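Local coordinates for protein ribonuclease S-3 (PDB 1IQQ) that cleaves RNA as a T2-family ribonuclease of the Japanese pear pistil, where it is responsible for gametophytic self-incompatibility, at residues K28-H33 and T162-I167; R119-A124 and L136-A141; P151-Q156 and H191-N196. All blocks are in the same frame, centred on the assembly; numbering follows the deposited sequence.

Contact 1 (K28-H33 and T162-I167); sequences KLFTVH and TELVEI
Phe30 and Leu164 meet at the rim of the phenylalanine ring: CD2 of Leu164 lies in the ring plane, 3.8 Å from Phe30 CZ, and the two side chains cross at about a right angle. The same CZ touches CD1 of Ile167 at 3.9 Å, so one ring atom meets both a leucine and an isoleucine methyl. CE2 packs on backbone instead, with Val165 O 4.0 Å away. At the other end of the contact, OE2 of Glu166 sits over the centre of the His33 imidazole, 3.6 Å above its plane, with ring and carboxylate planes 49° apart. The extended Glu166 chain makes this possible, since its CB points away from strand 30-38 and its carboxylate end comes back to His33. His33 CG is anti to the backbone N (chi1 176°), and OE2 lies at nearly equal distance from all five ring atoms. Val165 and Glu166 form a classic beta bulge opposite Lys154. Strand 3-10 pairs with both 30-38 and 161-171 in the RNase T2 sheet, so the two segments, 8.6 Å apart at their axes, meet mainly through side chains, with no hydrogen bond between them. Val117 and Leu121 of helix 117-123 add to the packing around Phe30. His33 is the catalytic proton donor; Glu166 meets it by the ring face and makes no hydrogen bond to a ring nitrogen, so their contact is one of packing.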
loop_
_atom_site.group_PDB
_atom_site.type_symbol
_atom_site.label_atom_id
_atom_site.label_comp_id
_atom_site.label_asym_id
_atom_site.label_seq_id
_atom_site.Cartn_x
_atom_site.Cartn_y
_atom_site.Cartn_z
ATOM N N LYS A 28 2.619 13.315 6.780
ATOM C CA LYS A 28 2.183 12.295 7.771
ATOM C C LYS A 28 0.900 11.638 7.224
ATOM O O LYS A 28 -0.199 11.686 7.816
ATOM C CB LYS A 28 1.924 12.994 9.117
ATOM C CG LYS A 28 3.260 13.448 9.778
ATOM C CD LYS A 28 3.088 13.988 11.214
ATOM C CE LYS A 28 4.420 14.533 11.729
ATOM N NZ LYS A 28 4.256 15.268 13.033
ATOM N N LEU A 29 1.087 10.965 6.086
ATOM C CA LEU A 29 0.001 10.366 5.345
ATOM C C LEU A 29 0.388 8.997 4.785
ATOM O O LEU A 29 1.554 8.742 4.482
ATOM C CB LEU A 29 -0.374 11.227 4.112
ATOM C CG LEU A 29 -1.076 12.542 4.495
ATOM C CD1 LEU A 29 -1.194 13.445 3.267
ATOM C CD2 LEU A 29 -2.442 12.285 5.037
ATOM N N PHE A 30 -0.646 8.157 4.647
ATOM C CA PHE A 30 -0.489 6.870 3.925
ATOM C C PHE A 30 -0.827 7.133 2.452
ATOM O O PHE A 30 -1.916 7.624 2.187
ATOM C CB PHE A 30 -1.502 5.831 4.484
ATOM C CG PHE A 30 -0.994 5.046 5.695
ATOM C CD1 PHE A 30 -1.197 5.471 7.012
ATOM C CD2 PHE A 30 -0.340 3.847 5.487
ATOM C CE1 PHE A 30 -0.763 4.693 8.100
ATOM C CE2 PHE A 30 0.098 3.062 6.539
ATOM C CZ PHE A 30 -0.118 3.488 7.836
ATOM N N THR A 31 0.111 6.829 1.582
ATOM C CA THR A 31 -0.148 6.875 0.150
ATOM C C THR A 31 0.170 5.503 -0.421
ATOM O O THR A 31 0.657 4.567 0.265
ATOM C CB THR A 31 0.648 7.987 -0.568
ATOM O OG1 THR A 31 2.032 7.963 -0.218
ATOM C CG2 THR A 31 0.034 9.363 -0.134
ATOM N N VAL A 32 -0.100 5.292 -1.716
ATOM C CA VAL A 32 0.075 3.991 -2.261
ATOM C C VAL A 32 1.502 3.485 -2.458
ATOM O O VAL A 32 2.406 4.262 -2.841
ATOM C CB VAL A 32 -0.684 3.943 -3.652
ATOM C CG1 VAL A 32 -0.410 2.562 -4.380
ATOM C CG2 VAL A 32 -2.207 4.193 -3.461
ATOM N N HIS A 33 1.746 2.215 -2.072
ATOM C CA HIS A 33 3.027 1.554 -2.354
ATOM C C HIS A 33 2.874 0.521 -3.458
ATOM O O HIS A 33 3.813 0.269 -4.215
ATOM C CB HIS A 33 3.567 0.860 -1.111
ATOM C CG HIS A 33 4.819 0.068 -1.323
ATOM N ND1 HIS A 33 6.078 0.639 -1.347
ATOM C CD2 HIS A 33 5.004 -1.256 -1.524
ATOM C CE1 HIS A 33 6.987 -0.299 -1.554
ATOM N NE2 HIS A 33 6.363 -1.461 -1.664
ATOM N N THR A 162 9.522 1.052 17.814
ATOM C CA THR A 162 8.958 0.270 16.685
ATOM C C THR A 162 7.869 1.176 16.092
ATOM O O THR A 162 7.048 1.714 16.828
ATOM C CB THR A 162 8.239 -0.967 17.112
ATOM O OG1 THR A 162 9.195 -1.875 17.692
ATOM C CG2 THR A 162 7.542 -1.620 15.942
ATOM N N GLU A 163 7.947 1.436 14.781
ATOM C CA GLU A 163 6.874 2.231 14.149
ATOM C C GLU A 163 6.148 1.500 13.031
ATOM O O GLU A 163 6.690 0.615 12.348
ATOM C CB GLU A 163 7.410 3.490 13.585
ATOM C CG GLU A 163 8.554 3.318 12.819
ATOM C CD GLU A 163 9.288 4.674 12.814
ATOM O OE1 GLU A 163 9.302 5.344 13.847
ATOM O OE2 GLU A 163 9.818 5.025 11.787
ATOM N N LEU A 164 4.875 1.867 12.893
ATOM C CA LEU A 164 4.012 1.334 11.789
ATOM C C LEU A 164 4.522 1.940 10.449
ATOM O O LEU A 164 4.775 3.148 10.345
ATOM C CB LEU A 164 2.576 1.821 12.066
ATOM C CG LEU A 164 1.533 1.446 11.028
ATOM C CD1 LEU A 164 1.379 -0.150 11.039
ATOM C CD2 LEU A 164 0.195 2.104 11.406
ATOM N N VAL A 165 4.613 1.100 9.424
ATOM C CA VAL A 165 5.130 1.571 8.126
ATOM C C VAL A 165 4.157 1.252 6.973
ATOM O O VAL A 165 3.943 2.137 6.125
ATOM C CB VAL A 165 6.452 0.914 7.795
ATOM C CG1 VAL A 165 7.084 1.611 6.539
ATOM C CG2 VAL A 165 7.430 1.063 9.001
ATOM N N GLU A 166 3.583 0.059 6.890
ATOM C CA GLU A 166 2.688 -0.248 5.761
ATOM C C GLU A 166 1.458 -0.987 6.226
ATOM O O GLU A 166 1.510 -1.745 7.236
ATOM C CB GLU A 166 3.345 -1.150 4.643
ATOM C CG GLU A 166 4.567 -0.560 4.008
ATOM C CD GLU A 166 5.127 -1.447 2.920
ATOM O OE1 GLU A 166 4.905 -2.636 2.851
ATOM O OE2 GLU A 166 5.885 -0.899 2.079
ATOM N N ILE A 167 0.358 -0.741 5.515
ATOM C CA ILE A 167 -0.900 -1.483 5.780
ATOM C C ILE A 167 -1.410 -1.936 4.431
ATOM O O ILE A 167 -1.499 -1.134 3.487
ATOM C CB ILE A 167 -1.940 -0.637 6.503
ATOM C CG1 ILE A 167 -1.524 -0.473 7.977
ATOM C CG2 ILE A 167 -3.311 -1.368 6.475
ATOM C CD1 ILE A 167 -2.418 0.456 8.843
#

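Contact 2 (R119-A124 and L136-A141); sequences RILSKA and LDIENA. With NAG (2-acetamido-2-deoxy-beta-D-glucopyranose), chain B.
Ala124 places its CB directly against CB of Ala141, 3.3 Å away and tighter than usual van der Waals contact. This is a helix-helix contact in the RNase T2 fold, joining helix 117-123 and the residue that follows to helix 135-143. The short segments cross at 109° with their axes 9.5 Å apart, and the small alanines allow the backbones to come close: the CA atoms of Ala124 and Ala141 are 5.4 Å apart. Leu121 closes one flank. Its CG stands anti to the carbonyl carbon (chi1 -71°), and beyond it CD2 reaches CB of Ala141 at 3.9 Å and, more loosely, CG2 of Ile138. Ile142, the next residue of helix 135-143, touches both Ile120 and Leu121 and extends the apolar seam. Away from this seam, CB of Arg119 packs near the ring oxygen O5 of the N-acetylglucosamine. The Ile120 methyl CG2 rests against the carbonyl Ala141 O, 3.4 Å away. No direct hydrogen bond joins the segments, but a water bridges them, donating one hydrogen to Ile120 O and the other to Ala141 O, each at 2.8 Å.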
loop_
_atom_site.group_PDB
_atom_site.type_symbol
_atom_site.label_atom_id
_atom_site.label_comp_id
_atom_site.label_asym_id
_atom_site.label_seq_id
_atom_site.Cartn_x
_atom_site.Cartn_y
_atom_site.Cartn_z
ATOM N N ARG A 119 -7.448 7.882 6.255
ATOM C CA ARG A 119 -8.834 8.188 6.560
ATOM C C ARG A 119 -9.511 7.103 7.401
ATOM O O ARG A 119 -10.210 7.411 8.331
ATOM C CB ARG A 119 -9.578 8.421 5.230
ATOM C CG ARG A 119 -11.023 8.898 5.397
ATOM C CD ARG A 119 -11.681 8.917 3.956
ATOM N NE ARG A 119 -13.001 9.571 3.968
ATOM C CZ ARG A 119 -14.144 8.939 4.226
ATOM N NH1 ARG A 119 -14.153 7.639 4.494
ATOM N NH2 ARG A 119 -15.288 9.615 4.208
ATOM N N ILE A 120 -9.262 5.823 7.060
ATOM C CA ILE A 120 -9.822 4.721 7.831
ATOM C C ILE A 120 -9.355 4.811 9.279
ATOM O O ILE A 120 -10.145 4.688 10.207
ATOM C CB ILE A 120 -9.375 3.396 7.216
ATOM C CG1 ILE A 120 -9.888 3.305 5.762
ATOM C CG2 ILE A 120 -9.839 2.206 8.100
ATOM C CD1 ILE A 120 -9.483 2.034 5.109
ATOM N N LEU A 121 -8.076 5.067 9.514
ATOM C CA LEU A 121 -7.564 5.204 10.873
ATOM C C LEU A 121 -8.162 6.416 11.566
ATOM O O LEU A 121 -8.591 6.308 12.715
ATOM C CB LEU A 121 -6.033 5.308 10.831
ATOM C CG LEU A 121 -5.298 4.010 10.463
ATOM C CD1 LEU A 121 -3.806 4.284 10.298
ATOM C CD2 LEU A 121 -5.481 2.944 11.543
ATOM N N SER A 122 -8.246 7.527 10.861
ATOM C CA SER A 122 -8.830 8.741 11.457
ATOM C C SER A 122 -10.287 8.524 11.877
ATOM O O SER A 122 -10.707 9.003 12.934
ATOM C CB SER A 122 -8.735 9.893 10.435
ATOM O OG SER A 122 -9.389 11.073 10.970
ATOM N N LYS A 123 -11.060 7.761 11.087
ATOM C CA LYS A 123 -12.434 7.515 11.459
ATOM C C LYS A 123 -12.540 6.744 12.780
ATOM O O LYS A 123 -13.536 6.904 13.512
ATOM C CB LYS A 123 -13.199 6.753 10.354
ATOM C CG LYS A 123 -13.482 7.660 9.145
ATOM C CD LYS A 123 -13.932 6.879 7.973
ATOM C CE LYS A 123 -15.300 6.327 8.204
ATOM N NZ LYS A 123 -15.870 5.798 6.912
ATOM N N ALA A 124 -11.494 5.945 13.107
ATOM C CA ALA A 124 -11.398 5.191 14.369
ATOM C C ALA A 124 -10.657 5.964 15.462
ATOM O O ALA A 124 -10.201 5.376 16.439
ATOM C CB ALA A 124 -10.718 3.827 14.139
ATOM N N LEU A 136 -3.763 -4.374 18.297
ATOM C CA LEU A 136 -5.180 -4.713 18.062
ATOM C C LEU A 136 -5.983 -3.481 17.775
ATOM O O LEU A 136 -6.948 -3.613 17.056
ATOM C CB LEU A 136 -5.785 -5.426 19.281
ATOM C CG LEU A 136 -7.156 -6.046 19.063
ATOM C CD1 LEU A 136 -7.169 -6.944 17.829
ATOM C CD2 LEU A 136 -7.415 -6.913 20.340
ATOM N N ASP A 137 -5.622 -2.324 18.348
ATOM C CA ASP A 137 -6.412 -1.122 18.070
ATOM C C ASP A 137 -6.191 -0.689 16.616
ATOM O O ASP A 137 -7.148 -0.247 15.968
ATOM C CB ASP A 137 -6.059 0.008 19.037
ATOM C CG ASP A 137 -6.511 -0.275 20.465
ATOM O OD1 ASP A 137 -7.505 -1.000 20.638
ATOM O OD2 ASP A 137 -5.862 0.239 21.398
ATOM N N ILE A 138 -4.973 -0.808 16.081
ATOM C CA ILE A 138 -4.750 -0.461 14.690
ATOM C C ILE A 138 -5.522 -1.462 13.803
ATOM O O ILE A 138 -6.182 -1.055 12.847
ATOM C CB ILE A 138 -3.226 -0.561 14.399
ATOM C CG1 ILE A 138 -2.508 0.500 15.232
ATOM C CG2 ILE A 138 -3.007 -0.246 12.871
ATOM C CD1 ILE A 138 -0.994 0.372 15.281
ATOM N N GLU A 139 -5.383 -2.778 14.050
ATOM C CA GLU A 139 -6.101 -3.793 13.325
ATOM C C GLU A 139 -7.615 -3.619 13.393
ATOM O O GLU A 139 -8.256 -3.702 12.313
ATOM C CB GLU A 139 -5.714 -5.225 13.778
ATOM C CG GLU A 139 -4.179 -5.534 13.515
ATOM C CD GLU A 139 -3.782 -6.896 14.067
ATOM O OE1 GLU A 139 -4.276 -7.248 15.153
ATOM O OE2 GLU A 139 -2.976 -7.591 13.393
ATOM N N ASN A 140 -8.142 -3.333 14.565
ATOM C CA ASN A 140 -9.612 -3.155 14.691
ATOM C C ASN A 140 -10.035 -1.981 13.830
ATOM O O ASN A 140 -11.072 -2.079 13.144
ATOM C CB ASN A 140 -10.065 -2.803 16.112
ATOM C CG ASN A 140 -10.096 -3.964 17.052
ATOM O OD1 ASN A 140 -10.113 -5.092 16.646
ATOM N ND2 ASN A 140 -10.137 -3.632 18.380
ATOM N N ALA A 141 -9.281 -0.894 13.815
ATOM C CA ALA A 141 -9.639 0.280 13.014
ATOM C C ALA A 141 -9.682 -0.069 11.532
ATOM O O ALA A 141 -10.652 0.339 10.800
ATOM C CB ALA A 141 -8.618 1.400 13.255
HETATM C C1 NAG B . -6.262 10.652 3.019
HETATM C C2 NAG B . -6.475 11.978 2.235
HETATM C C3 NAG B . -5.911 13.118 3.103
HETATM C C4 NAG B . -6.579 13.165 4.483
HETATM C C5 NAG B . -6.422 11.776 5.126
HETATM C C6 NAG B . -7.116 11.602 6.435
HETATM C C7 NAG B . -6.387 12.266 -0.187
HETATM C C8 NAG B . -5.524 12.419 -1.408
HETATM N N2 NAG B . -5.760 11.961 0.975
HETATM O O3 NAG B . -6.162 14.347 2.393
HETATM O O4 NAG B . -5.863 14.102 5.312
HETATM O O5 NAG B . -6.980 10.784 4.239
HETATM O O6 NAG B . -8.521 11.885 6.351
HETATM O O7 NAG B . -7.615 12.396 -0.277
HETATM O O HOH W 1 -12.050 2.757 10.854
#

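Contact 3 (P151-Q156 and H191-N196); sequences PKLKCQ and HYCPTN
A disulfide and a backbone hydrogen bond fasten the loop between strands 178-179 and 198-199 to strand 152-158 of the RNase T2 sheet. The sulfurs of Cys155 and Cys193 are bonded at 2.1 Å with a chi3 of 99°, near the relaxed value for a disulfide. SG of Cys193 also packs on Leu153 CB at 3.7 Å. Two residues earlier in the loop, His191 O accepts a nearly straight hydrogen bond from Cys155 N (2.9 Å, 176°), the donor standing above the carbonyl plane. A water also links the two backbones, accepting from Cys193 N at 2.8 Å and donating to Leu153 O at 3.0 Å. CA-H...O contacts run both ways, His191 CA lying 3.4 Å from Cys155 O. Lys154, extended beyond CG, runs alongside His191, pointing the same way, and its CE packs against the imidazole. An alanine here would probably leave the histidine ring without the methylene chain beside it and freer to turn. Around the contact, Leu153 packs on Leu135 and Ile138 of helix 135-143, both cysteines touch Ile198 of strand 198-199, and Lys154 pairs through its backbone with Val165 and Glu166 of strand 161-171.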
loop_
_atom_site.group_PDB
_atom_site.type_symbol
_atom_site.label_atom_id
_atom_site.label_comp_id
_atom_site.label_asym_id
_atom_site.label_seq_id
_atom_site.Cartn_x
_atom_site.Cartn_y
_atom_site.Cartn_z
ATOM N N PRO A 151 -6.113 -7.132 7.721
ATOM C CA PRO A 151 -5.046 -6.531 6.906
ATOM C C PRO A 151 -3.709 -7.145 7.253
ATOM O O PRO A 151 -3.597 -7.834 8.242
ATOM C CB PRO A 151 -5.087 -5.057 7.309
ATOM C CG PRO A 151 -5.462 -5.135 8.811
ATOM C CD PRO A 151 -6.512 -6.298 8.866
ATOM N N LYS A 152 -2.743 -6.890 6.388
ATOM C CA LYS A 152 -1.360 -7.294 6.634
ATOM C C LYS A 152 -0.617 -6.003 6.984
ATOM O O LYS A 152 -0.646 -4.967 6.230
ATOM C CB LYS A 152 -0.751 -7.973 5.401
ATOM C CG LYS A 152 0.758 -8.272 5.609
ATOM C CD LYS A 152 1.266 -9.231 4.508
ATOM C CE LYS A 152 2.789 -9.480 4.712
ATOM N NZ LYS A 152 3.193 -10.467 3.636
ATOM N N LEU A 153 0.093 -6.030 8.131
ATOM C CA LEU A 153 0.817 -4.848 8.606
ATOM C C LEU A 153 2.331 -5.059 8.558
ATOM O O LEU A 153 2.827 -6.164 8.779
ATOM C CB LEU A 153 0.419 -4.543 10.039
ATOM C CG LEU A 153 -0.764 -3.606 10.279
ATOM C CD1 LEU A 153 -2.003 -4.180 9.617
ATOM C CD2 LEU A 153 -0.997 -3.474 11.774
ATOM N N LYS A 154 3.042 -3.958 8.319
ATOM C CA LYS A 154 4.517 -3.955 8.310
ATOM C C LYS A 154 4.954 -2.871 9.264
ATOM O O LYS A 154 4.438 -1.744 9.230
ATOM C CB LYS A 154 5.062 -3.587 6.924
ATOM C CG LYS A 154 6.587 -3.631 6.942
ATOM C CD LYS A 154 7.150 -3.317 5.520
ATOM C CE LYS A 154 8.594 -3.727 5.376
ATOM N NZ LYS A 154 8.896 -3.711 3.892
ATOM N N CYS A 155 5.930 -3.203 10.118
ATOM C CA CYS A 155 6.499 -2.241 11.073
ATOM C C CYS A 155 8.045 -2.229 10.887
ATOM O O CYS A 155 8.578 -3.035 10.127
ATOM C CB CYS A 155 6.212 -2.678 12.500
ATOM S SG CYS A 155 4.490 -2.356 13.005
ATOM N N GLN A 156 8.711 -1.292 11.573
ATOM C CA GLN A 156 10.181 -1.310 11.540
ATOM C C GLN A 156 10.668 -0.888 12.898
ATOM O O GLN A 156 10.027 -0.091 13.602
ATOM C CB GLN A 156 10.738 -0.335 10.483
ATOM C CG GLN A 156 10.342 1.083 10.718
ATOM C CD GLN A 156 10.680 1.985 9.520
ATOM O OE1 GLN A 156 11.062 1.488 8.500
ATOM N NE2 GLN A 156 10.475 3.293 9.666
ATOM N N HIS A 191 10.325 -7.011 10.077
ATOM C CA HIS A 191 9.168 -6.317 9.498
ATOM C C HIS A 191 7.885 -6.581 10.283
ATOM O O HIS A 191 6.842 -5.983 10.068
ATOM C CB HIS A 191 8.953 -6.773 8.093
ATOM C CG HIS A 191 10.164 -6.539 7.261
ATOM N ND1 HIS A 191 10.740 -7.510 6.460
ATOM C CD2 HIS A 191 10.980 -5.468 7.212
ATOM C CE1 HIS A 191 11.868 -7.036 5.949
ATOM N NE2 HIS A 191 12.039 -5.801 6.395
ATOM N N TYR A 192 7.979 -7.469 11.279
ATOM C CA TYR A 192 6.808 -7.850 12.072
ATOM C C TYR A 192 6.351 -6.772 13.004
ATOM O O TYR A 192 7.191 -6.049 13.651
ATOM C CB TYR A 192 7.174 -9.123 12.887
ATOM C CG TYR A 192 6.241 -9.488 14.048
ATOM C CD1 TYR A 192 5.090 -10.278 13.822
ATOM C CD2 TYR A 192 6.572 -9.138 15.330
ATOM C CE1 TYR A 192 4.310 -10.704 14.938
ATOM C CE2 TYR A 192 5.812 -9.559 16.437
ATOM C CZ TYR A 192 4.692 -10.331 16.198
ATOM O OH TYR A 192 3.945 -10.690 17.291
ATOM N N CYS A 193 5.040 -6.633 13.140
ATOM C CA CYS A 193 4.504 -5.673 14.104
ATOM C C CYS A 193 4.180 -6.392 15.422
ATOM O O CYS A 193 3.382 -7.286 15.439
ATOM C CB CYS A 193 3.182 -5.044 13.598
ATOM S SG CYS A 193 3.391 -3.895 12.201
ATOM N N PRO A 194 4.783 -5.960 16.528
ATOM C CA PRO A 194 4.525 -6.613 17.811
ATOM C C PRO A 194 3.167 -6.250 18.369
ATOM O O PRO A 194 2.513 -5.302 17.919
ATOM C CB PRO A 194 5.650 -6.085 18.668
ATOM C CG PRO A 194 5.878 -4.539 18.123
ATOM C CD PRO A 194 5.675 -4.765 16.630
ATOM N N THR A 195 2.751 -6.943 19.439
ATOM C CA THR A 195 1.422 -6.678 19.986
ATOM C C THR A 195 1.239 -5.337 20.672
ATOM O O THR A 195 0.099 -4.875 20.775
ATOM C CB THR A 195 0.971 -7.840 20.911
ATOM O OG1 THR A 195 1.847 -7.868 22.023
ATOM C CG2 THR A 195 1.018 -9.185 20.205
ATOM N N ASN A 196 2.301 -4.682 21.121
ATOM C CA ASN A 196 2.156 -3.446 21.806
ATOM C C ASN A 196 3.302 -2.511 21.484
ATOM O O ASN A 196 4.336 -2.921 20.909
ATOM C CB ASN A 196 2.053 -3.729 23.323
ATOM C CG ASN A 196 1.449 -2.571 24.070
ATOM O OD1 ASN A 196 0.683 -1.786 23.495
ATOM N ND2 ASN A 196 1.751 -2.458 25.351
HETATM O O HOH W 2 3.394 -7.800 11.235
#

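The three centres form a triangle, with contacts 1 and 2 about 13 Å apart, 1 and 3 about 11 Å, and 2 and 3 about 14 Å. Toward contact 2 the link is apolar: Phe30 CE1 packs on Leu121 CD1 at 3.8 Å, while Ile138 CG2 meets methyls of Leu164, Ile167 and Leu153, so touching contact 3. Contacts 1 and 3 share neighbouring sheet strands, with Glu163 O 3.3 Å from Cys155 CB and Glu163 OE2 hydrogen-bonded to Gln156 NE2. The catalytic side is contact 1, where, between nearest side-chain atoms, His33 lies about 6 Å from Glu84 and about 7 Å from Lys154. Contact 2 lies farther out, beside the glycan.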